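Local coordinates for protein probable intron-encoded endonuclease 1 (Wickerhamomyces canadensis, PDB 6X1J) that cleaves DNA at a specific recognition sequence as a LAGLIDADG homing endonuclease and serves intron homing in the mitochondrial 21S rRNA gene, at residues E37-G42 with R76-Y81; N43-V48 with Y117-N122; V48-L53 with F59-E64. One frame throughout, in Å; residues are numbered along the deposited sequence.

Two contacts use the first LAGLIDADG helix, 34-45, which lies near the centre of the molecule, and the third is the hairpin that follows it. Contacts 1 and 2 have centres about 13 Å apart. Contact 1 holds residues 37-42 against the end of helix 68-77. Contact 2 holds the end of the motif helix against the end of helix 113-119. Strand 49-51 comes next and pairs with strand 60-65 in contact 3, whose centre is about 12 Å and 9 Å from the centres of contacts 1 and 2. Along the chain contact 3 is nested inside the loops closed by the other two, which cross. The same short region therefore joins the hydrophobic core, the metal sites and the DNA-binding sheet.

Contact 1 (E37-G42 with R76-Y81); sequences EETLIG and RVFDEY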
# COMPACT_ATOMS: atom_id res chain seq x y z
N GLU A 37 -4.83 -6.13 8.13
CA GLU A 37 -4.97 -7.00 6.95
C GLU A 37 -5.47 -6.10 5.82
O GLU A 37 -4.87 -6.16 4.75
CB GLU A 37 -5.90 -8.18 7.24
CG GLU A 37 -6.03 -9.14 6.07
CD GLU A 37 -7.26 -10.04 6.14
OE1 GLU A 37 -7.55 -10.54 7.24
OE2 GLU A 37 -7.93 -10.24 5.09
N GLU A 38 -6.53 -5.33 6.10
CA GLU A 38 -7.25 -4.48 5.10
C GLU A 38 -6.34 -3.34 4.69
O GLU A 38 -6.26 -3.06 3.50
CB GLU A 38 -8.62 -4.00 5.61
CG GLU A 38 -9.58 -5.15 5.85
CD GLU A 38 -10.92 -4.78 6.47
OE1 GLU A 38 -11.29 -3.58 6.43
OE2 GLU A 38 -11.59 -5.69 6.97
N THR A 39 -5.62 -2.73 5.64
CA THR A 39 -4.59 -1.72 5.30
C THR A 39 -3.61 -2.35 4.29
O THR A 39 -3.28 -1.74 3.26
CB THR A 39 -3.87 -1.22 6.56
OG1 THR A 39 -4.82 -0.60 7.44
CG2 THR A 39 -2.79 -0.25 6.19
N LEU A 40 -3.13 -3.54 4.62
CA LEU A 40 -1.96 -4.13 3.94
C LEU A 40 -2.40 -4.56 2.53
O LEU A 40 -1.58 -4.52 1.59
CB LEU A 40 -1.47 -5.33 4.76
CG LEU A 40 -0.35 -6.16 4.10
CD1 LEU A 40 0.78 -5.28 3.62
CD2 LEU A 40 0.20 -7.22 5.03
N ILE A 41 -3.66 -4.93 2.37
CA ILE A 41 -4.16 -5.29 1.00
C ILE A 41 -4.02 -4.05 0.12
O ILE A 41 -3.57 -4.18 -1.04
CB ILE A 41 -5.59 -5.84 1.07
CG1 ILE A 41 -5.57 -7.26 1.63
CG2 ILE A 41 -6.30 -5.74 -0.27
CD1 ILE A 41 -6.84 -7.62 2.35
N GLY A 42 -4.41 -2.89 0.63
CA GLY A 42 -4.22 -1.62 -0.10
C GLY A 42 -2.76 -1.36 -0.41
O GLY A 42 -2.45 -0.98 -1.57
N ARG A 76 3.09 3.01 12.56
CA ARG A 76 2.20 2.88 13.75
C ARG A 76 1.17 1.77 13.48
O ARG A 76 0.98 0.94 14.39
CB ARG A 76 1.54 4.19 14.19
CG ARG A 76 2.48 5.14 14.95
CD ARG A 76 1.90 6.43 15.54
NE ARG A 76 1.12 7.24 14.59
CZ ARG A 76 1.59 8.14 13.70
NH1 ARG A 76 0.75 8.76 12.88
NH2 ARG A 76 2.89 8.42 13.61
N VAL A 77 0.58 1.66 12.27
CA VAL A 77 -0.42 0.57 11.96
C VAL A 77 0.21 -0.83 12.21
O VAL A 77 -0.44 -1.70 12.78
CB VAL A 77 -0.97 0.68 10.52
CG1 VAL A 77 -1.88 -0.50 10.19
CG2 VAL A 77 -1.70 1.97 10.26
N PHE A 78 1.43 -1.06 11.75
CA PHE A 78 2.18 -2.32 11.94
C PHE A 78 3.22 -2.19 13.08
O PHE A 78 4.34 -2.71 12.96
CB PHE A 78 2.80 -2.66 10.59
CG PHE A 78 1.77 -2.84 9.49
CD1 PHE A 78 1.03 -4.02 9.41
CD2 PHE A 78 1.51 -1.83 8.58
CE1 PHE A 78 0.08 -4.19 8.41
CE2 PHE A 78 0.56 -2.00 7.58
CZ PHE A 78 -0.16 -3.18 7.51
N ASP A 79 2.88 -1.47 14.15
CA ASP A 79 3.84 -1.09 15.23
C ASP A 79 4.63 -2.32 15.75
O ASP A 79 5.91 -2.34 15.64
CB ASP A 79 3.09 -0.37 16.35
CG ASP A 79 4.07 0.36 17.25
OD1 ASP A 79 5.01 1.00 16.69
OD2 ASP A 79 3.92 0.23 18.49
N GLU A 80 3.91 -3.35 16.22
CA GLU A 80 4.48 -4.62 16.76
C GLU A 80 5.64 -5.13 15.91
O GLU A 80 6.50 -5.77 16.47
CB GLU A 80 3.56 -5.84 16.61
CG GLU A 80 2.18 -5.71 17.20
CD GLU A 80 1.15 -5.00 16.35
OE1 GLU A 80 0.26 -5.67 15.80
OE2 GLU A 80 1.21 -3.79 16.31
N TYR A 81 5.53 -5.05 14.58
CA TYR A 81 6.35 -5.85 13.64
C TYR A 81 7.59 -5.07 13.23
O TYR A 81 8.41 -5.65 12.48
CB TYR A 81 5.54 -6.29 12.40
CG TYR A 81 4.36 -7.18 12.71
CD1 TYR A 81 4.52 -8.55 12.86
CD2 TYR A 81 3.08 -6.67 12.88
CE1 TYR A 81 3.46 -9.39 13.16
CE2 TYR A 81 2.01 -7.48 13.22
CZ TYR A 81 2.20 -8.84 13.36
OH TYR A 81 1.17 -9.67 13.69
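Phe78 pushes the far end of its ring between Leu40 and Thr39 of helix 34-45. Its CZ lies 3.7 Å from Leu40 CB, and its CE2 lies 4.0 Å from Thr39 CG2. Both partners approach the ring obliquely. Phe78 is the first residue past the end of helix 68-77. Its CG is anti to its own carbonyl carbon (chi1 -60°), which carries the ring across to the other helix. Val77 CG1 lies over one face of this ring, near the rim. The same methyl is 4.1 Å from Thr39 CG2, and so Val77 and Phe78 both meet the threonine.

Thr39 OG1 also lies beside Val77 CG1, at 4.0 Å. Its polar partner is the carbonyl of Ile35 in the preceding turn of the same helix. The Glu38 carboxylate bonds to Thr137 and its backbone carbonyl to Ser140, tying this helix to the region of helix 138-148. Leu40 also touches Leu115 of helix 113-119.

The contact seats the end of helix 68-77, which follows strand 60-65, on the first motif helix of the LAGLIDADG fold. With the threonine hydroxyl bonded within its own helix, the join rests on apolar shape and not on directed polar bonds.

Contact 2 (N43-V48 with Y117-N122); sequences NILGDV and YYFMEN. With K (potassium ion), chain E; K (potassium ion), chain D; nucleotides of chain B.
Ile44 and Phe119 mark the closest backbone approach, with CA atoms 7.8 Å apart, each near the C-terminal end of its helix. Side chains fill the gap. Ile44 sets its CG2 methyl over one face of the Phe119 ring, in a CH-pi contact 3.6 Å from the centroid and 21° off the ring normal. The methyl is displaced toward the CG side, and its distance to Phe119 CG is 3.4 Å. The longer branch of Ile44 reaches another part of the ring, where CD1 is 3.7 Å from Phe119 CD2. With CG2 anti to the backbone N and CG1 anti to the carbonyl carbon (chi1 -63°), both branches can meet the ring. Leu45 CD2 approaches Phe119 CE1 obliquely. Met120 has a bent chain, and Met120 CE is 4.0 Å from Ile44 CG2. With an alanine in place of Phe119, Ile44 would probably lose the ring surface under both its branches, and a gap would open beside Leu45.

Just past the packed turn the chain meets metal and DNA. One potassium ion is bound by Gly46 O at 2.7 Å, Leu45 O, a phosphate oxygen of DC15 of chain B and waters, with Asp148 from the other motif helix. Asp47, just past the helix end, holds the second potassium ion with both carboxylate oxygens, together with the backbone carbonyl of Asp147 and DA14 OP1 of chain B. The Phe119 packing backs the first motif helix from the side. Paired motif helices, here 34-45 and 138-148, that bring acidic residues to metals at the DNA are the mark of the LAGLIDADG fold.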
# COMPACT_ATOMS: atom_id res chain seq x y z
N ASN A 43 -1.87 -1.54 0.58
CA ASN A 43 -0.45 -1.13 0.44
C ASN A 43 0.24 -2.01 -0.60
O ASN A 43 1.20 -1.53 -1.23
CB ASN A 43 0.24 -1.13 1.80
CG ASN A 43 -0.10 0.09 2.64
OD1 ASN A 43 -0.40 -0.07 3.82
ND2 ASN A 43 -0.07 1.29 2.06
N ILE A 44 -0.18 -3.27 -0.74
CA ILE A 44 0.48 -4.27 -1.66
C ILE A 44 0.11 -3.89 -3.09
O ILE A 44 1.00 -3.88 -3.98
CB ILE A 44 0.05 -5.71 -1.32
CG1 ILE A 44 0.53 -6.07 0.09
CG2 ILE A 44 0.56 -6.67 -2.38
CD1 ILE A 44 -0.06 -7.36 0.65
N LEU A 45 -1.13 -3.50 -3.28
CA LEU A 45 -1.62 -2.93 -4.58
C LEU A 45 -0.81 -1.66 -4.85
O LEU A 45 -0.39 -1.46 -5.99
CB LEU A 45 -3.12 -2.68 -4.45
CG LEU A 45 -3.98 -3.95 -4.49
CD1 LEU A 45 -5.40 -3.67 -4.03
CD2 LEU A 45 -3.98 -4.57 -5.91
N GLY A 46 -0.49 -0.91 -3.78
CA GLY A 46 0.30 0.33 -3.82
C GLY A 46 1.81 0.16 -3.72
O GLY A 46 2.41 -0.48 -4.60
N ASP A 47 2.42 0.77 -2.69
CA ASP A 47 3.86 1.12 -2.62
C ASP A 47 4.69 0.08 -1.83
O ASP A 47 5.95 0.19 -1.83
CB ASP A 47 3.97 2.50 -1.98
CG ASP A 47 3.51 3.61 -2.92
OD1 ASP A 47 3.61 3.44 -4.15
OD2 ASP A 47 2.98 4.59 -2.42
N VAL A 48 4.07 -0.92 -1.20
CA VAL A 48 4.83 -1.83 -0.31
C VAL A 48 5.38 -3.04 -1.09
O VAL A 48 4.73 -3.55 -2.07
CB VAL A 48 3.95 -2.23 0.88
CG1 VAL A 48 4.58 -3.36 1.64
CG2 VAL A 48 3.74 -1.05 1.81
N TYR A 117 1.56 -15.04 0.00
CA TYR A 117 1.33 -16.15 -0.97
C TYR A 117 0.15 -15.77 -1.87
O TYR A 117 0.18 -16.13 -3.05
CB TYR A 117 1.18 -17.51 -0.29
CG TYR A 117 2.49 -18.11 0.16
CD1 TYR A 117 3.50 -18.41 -0.75
CD2 TYR A 117 2.75 -18.36 1.50
CE1 TYR A 117 4.72 -18.94 -0.35
CE2 TYR A 117 3.96 -18.90 1.92
CZ TYR A 117 4.95 -19.18 1.00
OH TYR A 117 6.12 -19.74 1.43
N TYR A 118 -0.79 -14.97 -1.37
CA TYR A 118 -2.00 -14.56 -2.11
C TYR A 118 -1.63 -13.63 -3.26
O TYR A 118 -2.23 -13.78 -4.38
CB TYR A 118 -3.01 -13.96 -1.14
CG TYR A 118 -4.34 -13.73 -1.77
CD1 TYR A 118 -5.25 -14.77 -1.91
CD2 TYR A 118 -4.68 -12.49 -2.27
CE1 TYR A 118 -6.47 -14.58 -2.55
CE2 TYR A 118 -5.90 -12.28 -2.90
CZ TYR A 118 -6.79 -13.33 -3.05
OH TYR A 118 -7.98 -13.11 -3.66
N PHE A 119 -0.66 -12.73 -3.05
CA PHE A 119 -0.26 -11.66 -4.00
C PHE A 119 0.96 -12.04 -4.84
O PHE A 119 1.05 -11.58 -6.00
CB PHE A 119 0.08 -10.36 -3.27
CG PHE A 119 -1.14 -9.52 -3.05
CD1 PHE A 119 -1.66 -8.79 -4.10
CD2 PHE A 119 -1.82 -9.54 -1.84
CE1 PHE A 119 -2.83 -8.07 -3.93
CE2 PHE A 119 -2.98 -8.82 -1.68
CZ PHE A 119 -3.48 -8.07 -2.71
N MET A 120 1.91 -12.77 -4.27
CA MET A 120 3.19 -12.98 -4.99
C MET A 120 3.24 -14.39 -5.60
O MET A 120 2.97 -15.36 -4.89
CB MET A 120 4.39 -12.79 -4.06
CG MET A 120 4.41 -11.45 -3.37
SD MET A 120 4.67 -10.06 -4.55
CE MET A 120 3.27 -9.11 -4.00
N GLU A 121 3.67 -14.47 -6.85
CA GLU A 121 3.75 -15.71 -7.65
C GLU A 121 4.89 -15.50 -8.63
O GLU A 121 4.72 -14.66 -9.52
CB GLU A 121 2.40 -15.90 -8.35
CG GLU A 121 2.22 -17.25 -9.03
CD GLU A 121 0.86 -17.38 -9.71
OE1 GLU A 121 -0.05 -18.02 -9.11
OE2 GLU A 121 0.72 -16.79 -10.83
N ASN A 122 6.01 -16.19 -8.43
CA ASN A 122 7.21 -16.07 -9.30
C ASN A 122 7.83 -14.68 -9.09
O ASN A 122 8.41 -14.14 -10.05
CB ASN A 122 6.81 -16.31 -10.75
CG ASN A 122 7.73 -17.28 -11.48
OD1 ASN A 122 8.89 -17.45 -11.11
ND2 ASN A 122 7.21 -17.89 -12.53
K K E . 2.33 -0.37 -7.26
K K D . 3.14 6.26 -4.87
P DA B 14 6.32 7.63 -3.11
OP1 DA B 14 4.86 7.35 -3.22
OP2 DA B 14 6.66 8.64 -2.04
O5' DA B 14 7.25 6.34 -2.97
C5' DA B 14 6.80 4.98 -3.18
C4' DA B 14 6.95 4.59 -4.64
O4' DA B 14 8.28 4.95 -5.13
C3' DA B 14 6.77 3.11 -4.96
O3' DA B 14 6.25 3.14 -6.29
C2' DA B 14 8.21 2.62 -5.05
C1' DA B 14 8.90 3.82 -5.68
N9 DA B 14 10.34 3.95 -5.46
C8 DA B 14 10.97 4.60 -4.42
N7 DA B 14 12.27 4.56 -4.49
C5 DA B 14 12.52 3.81 -5.64
C6 DA B 14 13.71 3.40 -6.26
N6 DA B 14 14.92 3.72 -5.82
N1 DA B 14 13.61 2.66 -7.38
C2 DA B 14 12.39 2.34 -7.83
N3 DA B 14 11.20 2.68 -7.34
C4 DA B 14 11.34 3.42 -6.23
P DC B 15 5.46 1.91 -6.97
OP1 DC B 15 5.70 1.99 -8.43
OP2 DC B 15 4.07 1.84 -6.38
O5' DC B 15 6.29 0.63 -6.65
C5' DC B 15 6.23 -0.18 -5.49
C4' DC B 15 7.20 -1.26 -5.92
O4' DC B 15 8.51 -0.69 -6.11
C3' DC B 15 7.35 -2.58 -5.15
O3' DC B 15 6.92 -3.47 -6.20
C2' DC B 15 8.77 -2.48 -4.61
C1' DC B 15 9.49 -1.61 -5.65
N1 DC B 15 10.64 -0.83 -5.15
C2 DC B 15 11.86 -0.88 -5.83
O2 DC B 15 11.95 -1.58 -6.85
N3 DC B 15 12.92 -0.19 -5.34
C4 DC B 15 12.77 0.57 -4.25
N4 DC B 15 13.83 1.23 -3.81
C5 DC B 15 11.53 0.66 -3.56
C6 DC B 15 10.51 -0.07 -4.01
O HOH W 1 3.78 8.71 -5.52
O HOH W 2 5.31 6.92 -7.28
O HOH W 3 4.13 -2.59 -7.07
O HOH W 4 2.83 1.58 -9.42
O HOH W 5 0.91 -0.86 -10.07

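Contact 3 (V48-L53 with F59-E64); sequences VYIKKL and FLLQFE. With nucleotides of chain B.
Leu60 O is gripped from two neighbouring residues of the facing strand. Lys51 N donates to it at 2.9 Å in an almost straight bond (178° at the hydrogen), and the CA-H of Ile50 adds a longer contact. Leu60 N returns a bond to Lys51 O at 3.0 Å, closing this hydrogen-bonded pair. Tyr49 and Gln62 form the next such pair, one bond weak. Ile50 and Leu61 sit between them as the non-hydrogen-bonded pair of this antiparallel hairpin.

Ile50 and Leu61 lie side by side on the inner face, with Ile50 CG1 3.8 Å from Leu61 CD2. The same CG1 meets Phe59 CD2 at 3.5 Å. Val48 adds its CG2 to the Phe63 ring. Toward the turn of the hairpin, Lys52 crosses Phe59 at about a right angle. Its CB sits almost over the ring centre, 3.5 Å above it, while its amine bonds to the carbonyl of Asn56.

Tyr49, Lys51, Leu60 and Gln62 occupy the other face. The Tyr49 ring is sandwiched between Lys51 CB and C5' of DA16 of chain B. Its hydroxyl donates to OP2 of DG17 of chain B at 2.6 Å. Lys51 runs extended to its last torsion (chi4 75°), where it bends and NZ bonds to N7 of DG18 of chain B at 3.1 Å. Gln62 OE1 lies 3.2 Å from Lys51 CD, and its NE2 makes a weak bond to O6 of DG17 of chain B.

The hairpin edges the four-stranded DNA-binding sheet of the LAGLIDADG fold, with strand 49-51 outermost. The Ile50 and Leu61 face is apolar; the other brings polar groups of Tyr49, Lys51 and Gln62 to the DNA. Guanine N7 and O6 are major-groove atoms, consistent with base reading; the Tyr49 phosphate bond probably helps fix the backbone.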
# COMPACT_ATOMS: atom_id res chain seq x y z
N VAL A 48 4.07 -0.92 -1.20
CA VAL A 48 4.83 -1.83 -0.31
C VAL A 48 5.38 -3.04 -1.09
O VAL A 48 4.73 -3.55 -2.07
CB VAL A 48 3.95 -2.23 0.88
CG1 VAL A 48 4.58 -3.36 1.64
CG2 VAL A 48 3.74 -1.05 1.81
N TYR A 49 6.60 -3.41 -0.73
CA TYR A 49 7.32 -4.65 -1.12
C TYR A 49 6.99 -5.71 -0.06
O TYR A 49 7.35 -5.50 1.14
CB TYR A 49 8.81 -4.35 -1.23
CG TYR A 49 9.71 -5.46 -1.67
CD1 TYR A 49 9.23 -6.67 -2.13
CD2 TYR A 49 11.08 -5.26 -1.67
CE1 TYR A 49 10.09 -7.66 -2.59
CE2 TYR A 49 11.95 -6.25 -2.11
CZ TYR A 49 11.46 -7.45 -2.58
OH TYR A 49 12.34 -8.41 -3.00
N ILE A 50 6.19 -6.70 -0.44
CA ILE A 50 5.94 -7.89 0.42
C ILE A 50 6.84 -9.02 -0.08
O ILE A 50 6.60 -9.58 -1.22
CB ILE A 50 4.46 -8.25 0.59
CG1 ILE A 50 4.29 -9.44 1.55
CG2 ILE A 50 3.76 -8.44 -0.75
CD1 ILE A 50 2.91 -9.51 2.17
N LYS A 51 7.88 -9.26 0.72
CA LYS A 51 9.18 -9.86 0.32
C LYS A 51 9.37 -11.22 1.01
O LYS A 51 9.32 -11.28 2.25
CB LYS A 51 10.31 -8.90 0.69
CG LYS A 51 11.73 -9.34 0.35
CD LYS A 51 12.74 -8.47 1.06
CE LYS A 51 14.18 -8.88 0.87
NZ LYS A 51 14.67 -8.53 -0.48
N LYS A 52 9.54 -12.27 0.21
CA LYS A 52 10.10 -13.57 0.66
C LYS A 52 10.94 -14.19 -0.47
O LYS A 52 10.34 -14.69 -1.45
CB LYS A 52 9.00 -14.53 1.12
CG LYS A 52 9.54 -15.87 1.61
CD LYS A 52 8.46 -16.88 1.99
CE LYS A 52 8.87 -18.33 1.81
NZ LYS A 52 10.34 -18.54 1.92
N LEU A 53 12.26 -14.08 -0.35
CA LEU A 53 13.26 -14.79 -1.18
C LEU A 53 13.53 -16.17 -0.55
O LEU A 53 12.90 -16.51 0.48
CB LEU A 53 14.54 -13.94 -1.25
CG LEU A 53 14.58 -12.85 -2.31
CD1 LEU A 53 13.19 -12.37 -2.74
CD2 LEU A 53 15.41 -11.67 -1.84
N PHE A 59 7.44 -14.07 5.14
CA PHE A 59 7.35 -12.74 4.49
C PHE A 59 7.68 -11.66 5.51
O PHE A 59 7.45 -11.86 6.71
CB PHE A 59 5.97 -12.47 3.90
CG PHE A 59 5.75 -13.18 2.60
CD1 PHE A 59 5.35 -14.50 2.57
CD2 PHE A 59 5.98 -12.53 1.40
CE1 PHE A 59 5.15 -15.14 1.36
CE2 PHE A 59 5.78 -13.16 0.19
CZ PHE A 59 5.36 -14.47 0.17
N LEU A 60 8.27 -10.58 5.01
CA LEU A 60 8.36 -9.27 5.70
C LEU A 60 7.89 -8.21 4.71
O LEU A 60 7.67 -8.54 3.50
CB LEU A 60 9.80 -9.01 6.15
CG LEU A 60 10.83 -8.70 5.05
CD1 LEU A 60 11.73 -7.54 5.46
CD2 LEU A 60 11.67 -9.91 4.73
N LEU A 61 7.80 -6.98 5.20
CA LEU A 61 7.49 -5.75 4.46
C LEU A 61 8.70 -4.82 4.48
O LEU A 61 9.22 -4.54 5.60
CB LEU A 61 6.27 -5.08 5.11
CG LEU A 61 5.09 -6.00 5.40
CD1 LEU A 61 3.96 -5.24 6.10
CD2 LEU A 61 4.59 -6.66 4.12
N GLN A 62 9.12 -4.34 3.32
CA GLN A 62 10.02 -3.16 3.20
C GLN A 62 9.20 -1.96 2.72
O GLN A 62 8.52 -2.11 1.65
CB GLN A 62 11.19 -3.42 2.26
CG GLN A 62 12.01 -4.62 2.67
CD GLN A 62 13.30 -4.77 1.90
OE1 GLN A 62 14.05 -5.70 2.12
NE2 GLN A 62 13.59 -3.85 1.00
N PHE A 63 9.27 -0.86 3.49
CA PHE A 63 8.56 0.41 3.29
C PHE A 63 9.53 1.47 2.73
O PHE A 63 10.68 1.54 3.23
CB PHE A 63 7.98 0.92 4.60
CG PHE A 63 7.07 -0.04 5.34
CD1 PHE A 63 5.78 -0.28 4.90
CD2 PHE A 63 7.47 -0.65 6.52
CE1 PHE A 63 4.93 -1.11 5.61
CE2 PHE A 63 6.62 -1.49 7.23
CZ PHE A 63 5.34 -1.71 6.78
N GLU A 64 9.11 2.23 1.72
CA GLU A 64 9.89 3.40 1.22
C GLU A 64 8.91 4.43 0.69
O GLU A 64 8.19 4.10 -0.27
CB GLU A 64 10.93 2.99 0.18
CG GLU A 64 11.80 4.15 -0.26
CD GLU A 64 13.13 3.75 -0.88
OE1 GLU A 64 13.27 2.56 -1.21
OE2 GLU A 64 14.02 4.62 -1.02
P DG B 17 12.22 -9.49 -6.46
OP1 DG B 17 11.80 -10.33 -7.60
OP2 DG B 17 11.73 -9.77 -5.10
O5' DG B 17 13.82 -9.51 -6.33
C5' DG B 17 14.71 -9.03 -7.36
C4' DG B 17 16.10 -8.87 -6.78
O4' DG B 17 16.23 -7.70 -5.92
C3' DG B 17 16.57 -10.07 -5.95
O3' DG B 17 17.91 -10.44 -6.27
C2' DG B 17 16.52 -9.55 -4.53
C1' DG B 17 16.92 -8.10 -4.74
N9 DG B 17 16.57 -7.22 -3.64
C8 DG B 17 15.37 -7.20 -2.96
N7 DG B 17 15.35 -6.34 -1.98
C5 DG B 17 16.61 -5.77 -1.99
C6 DG B 17 17.18 -4.79 -1.15
O6 DG B 17 16.66 -4.19 -0.20
N1 DG B 17 18.49 -4.51 -1.50
C2 DG B 17 19.18 -5.09 -2.54
N2 DG B 17 20.45 -4.67 -2.72
N3 DG B 17 18.66 -6.01 -3.34
C4 DG B 17 17.38 -6.31 -3.00
P DA B 16 7.17 -4.97 -6.17
OP1 DA B 16 6.31 -5.61 -7.19
OP2 DA B 16 7.03 -5.40 -4.77
O5' DA B 16 8.68 -5.07 -6.67
C5' DA B 16 9.61 -5.81 -5.86
C4' DA B 16 11.00 -5.83 -6.45
O4' DA B 16 11.68 -4.60 -6.11
C3' DA B 16 11.83 -6.96 -5.84
O3' DA B 16 11.89 -7.98 -6.83
C2' DA B 16 13.18 -6.33 -5.55
C1' DA B 16 13.03 -4.84 -5.79
N9 DA B 16 13.40 -3.93 -4.70
C8 DA B 16 12.64 -3.38 -3.69
N7 DA B 16 13.31 -2.56 -2.92
C5 DA B 16 14.59 -2.58 -3.45
C6 DA B 16 15.78 -1.90 -3.09
N6 DA B 16 15.87 -1.03 -2.08
N1 DA B 16 16.87 -2.13 -3.85
C2 DA B 16 16.78 -2.97 -4.88
N3 DA B 16 15.73 -3.64 -5.32
C4 DA B 16 14.66 -3.40 -4.55
P DG B 18 18.56 -11.88 -5.80
OP1 DG B 18 19.18 -12.47 -7.01
OP2 DG B 18 17.55 -12.68 -5.02
O5' DG B 18 19.74 -11.39 -4.85
C5' DG B 18 20.64 -10.37 -5.34
C4' DG B 18 21.40 -9.74 -4.19
O4' DG B 18 20.55 -8.83 -3.43
C3' DG B 18 21.98 -10.74 -3.18
O3' DG B 18 23.24 -10.23 -2.73
C2' DG B 18 21.05 -10.61 -2.00
C1' DG B 18 20.77 -9.12 -2.06
N9 DG B 18 19.64 -8.67 -1.26
C8 DG B 18 18.41 -9.26 -1.09
N7 DG B 18 17.70 -8.70 -0.15
C5 DG B 18 18.52 -7.71 0.36
C6 DG B 18 18.32 -6.78 1.42
O6 DG B 18 17.31 -6.62 2.12
N1 DG B 18 19.44 -6.01 1.64
C2 DG B 18 20.60 -6.08 0.92
N2 DG B 18 21.56 -5.21 1.26
N3 DG B 18 20.81 -6.92 -0.07
C4 DG B 18 19.73 -7.70 -0.30